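Beta-galactosidase (Marinomonas sp. ef1, PDB 6Y2K) hydrolyses terminal non-reducing beta-galactose residues from beta-galactosides, as a cold-active, hexameric GH42 glycoside hydrolase. Local coordinates at residues Tyr278-Asp281 against Glu282-Thr285. Numbering follows the deposited sequence. Where two conformers were deposited one is given.
Sequences YTED and EKHT
T279 and E282 form a capping box at the start of the short helix 280-285. T279 is the N-cap. Its OG1 accepts from E282 N at 3.1 Å. In return, T279 N donates to E282 OE1 at 3.0 Å, nearly straight. OE1 is met on its anti side, 25° out of the carboxylate plane. The glutamate can reach back because CG lies beside its own backbone N (chi1 -71°) and the chain then runs extended. OE1 also sits at the edge of the Y278 ring, in its plane, 3.5 Å from CD1. The other oxygen, OE2, makes a salt bridge with R441, so both ends of the carboxylate are held. Replacing E282 with alanine removes the carboxylate, and would probably leave T279 N without this acceptor and R441 without this ion pair. K283 N donates to T279 O at 3.0 Å. Its side chain runs back beside the cap, with CE 3.3 Å from Y278 O. A bend at chi4 (-73°) then turns NZ to the carbonyls of L272 and D273, at the end of helix 268-274, and of E275. At the far end, D281 O takes both T285 N and T285 OG1, the latter at 2.9 Å from above the carbonyl plane. The helix follows barrel strand 261-266, faces helix 435-448 through Y278 and E282, and meets a second subunit at H284.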
loop_
_atom_site.group_PDB
_atom_site.type_symbol
_atom_site.label_atom_id
_atom_site.label_comp_id
_atom_site.label_asym_id
_atom_site.label_seq_id
_atom_site.Cartn_x
_atom_site.Cartn_y
_atom_site.Cartn_z
ATOM N N TYR A 278 0.287 -20.743 -12.145
ATOM C CA TYR A 278 -0.172 -20.454 -10.796
ATOM C C TYR A 278 0.156 -19.034 -10.348
ATOM O O TYR A 278 1.213 -18.494 -10.685
ATOM C CB TYR A 278 0.406 -21.481 -9.824
ATOM C CG TYR A 278 -0.048 -22.892 -10.137
ATOM C CD1 TYR A 278 -1.402 -23.233 -10.084
ATOM C CD2 TYR A 278 0.866 -23.885 -10.500
ATOM C CE1 TYR A 278 -1.830 -24.520 -10.376
ATOM C CE2 TYR A 278 0.446 -25.174 -10.791
ATOM C CZ TYR A 278 -0.905 -25.492 -10.718
ATOM O OH TYR A 278 -1.345 -26.779 -10.991
ATOM N N THR A 279 -0.770 -18.439 -9.595
ATOM C CA THR A 279 -0.589 -17.105 -9.041
ATOM C C THR A 279 0.356 -17.130 -7.852
ATOM O O THR A 279 0.642 -18.187 -7.273
ATOM C CB THR A 279 -1.914 -16.500 -8.555
ATOM O OG1 THR A 279 -2.458 -17.306 -7.498
ATOM C CG2 THR A 279 -2.915 -16.373 -9.705
ATOM N N GLU A 280 0.814 -15.942 -7.469
ATOM C CA GLU A 280 1.658 -15.815 -6.275
ATOM C C GLU A 280 0.925 -16.310 -5.023
ATOM O O GLU A 280 1.511 -17.047 -4.220
ATOM C CB GLU A 280 2.195 -14.385 -6.095
ATOM C CG GLU A 280 3.588 -14.202 -6.690
ATOM C CD GLU A 280 3.750 -14.924 -8.017
ATOM O OE1 GLU A 280 4.753 -15.635 -8.233
ATOM O OE2 GLU A 280 2.837 -14.791 -8.852
ATOM N N ASP A 281 -0.350 -15.942 -4.875
ATOM C CA ASP A 281 -1.168 -16.422 -3.753
ATOM C C ASP A 281 -1.268 -17.951 -3.706
ATOM O O ASP A 281 -1.105 -18.542 -2.639
ATOM C CB ASP A 281 -2.580 -15.817 -3.779
ATOM C CG ASP A 281 -2.603 -14.341 -3.384
ATOM O OD1 ASP A 281 -1.595 -13.816 -2.846
ATOM O OD2 ASP A 281 -3.647 -13.696 -3.622
ATOM N N GLU A 282 -1.516 -18.581 -4.852
ATOM C CA GLU A 282 -1.565 -20.056 -4.936
ATOM C C GLU A 282 -0.243 -20.734 -4.551
ATOM O O GLU A 282 -0.236 -21.740 -3.822
ATOM C CB GLU A 282 -1.991 -20.506 -6.332
ATOM C CG GLU A 282 -3.467 -20.229 -6.623
ATOM C CD GLU A 282 -3.867 -20.447 -8.079
ATOM O OE1 GLU A 282 -3.036 -20.286 -8.996
ATOM O OE2 GLU A 282 -5.046 -20.752 -8.321
ATOM N N LYS A 283 0.864 -20.184 -5.043
ATOM C CA LYS A 283 2.198 -20.715 -4.737
ATOM C C LYS A 283 2.492 -20.667 -3.245
ATOM O O LYS A 283 3.137 -21.579 -2.715
ATOM C CB LYS A 283 3.291 -19.962 -5.511
ATOM C CG LYS A 283 3.263 -20.237 -7.009
ATOM C CD LYS A 283 4.209 -19.322 -7.780
ATOM C CE LYS A 283 4.056 -19.487 -9.285
ATOM N NZ LYS A 283 4.633 -20.765 -9.793
ATOM N N HIS A 284 2.009 -19.616 -2.577
ATOM C CA HIS A 284 2.170 -19.455 -1.136
ATOM C C HIS A 284 1.184 -20.332 -0.359
ATOM O O HIS A 284 1.589 -21.092 0.519
ATOM C CB HIS A 284 2.032 -17.984 -0.727
ATOM C CG HIS A 284 2.362 -17.742 0.711
ATOM N ND1 HIS A 284 1.392 -17.603 1.681
ATOM C CD2 HIS A 284 3.551 -17.671 1.355
ATOM C CE1 HIS A 284 1.970 -17.439 2.859
ATOM N NE2 HIS A 284 3.279 -17.469 2.689
ATOM N N THR A 285 -0.099 -20.235 -0.688
ATOM C CA THR A 285 -1.156 -20.973 0.028
ATOM C C THR A 285 -0.962 -22.477 0.003
ATOM O O THR A 285 -1.144 -23.145 1.015
ATOM C CB THR A 285 -2.543 -20.629 -0.569
ATOM O OG1 THR A 285 -2.794 -19.238 -0.365
ATOM C CG2 THR A 285 -3.688 -21.461 0.052
HETATM O O HOH W 1 -1.357 -16.674 0.041
#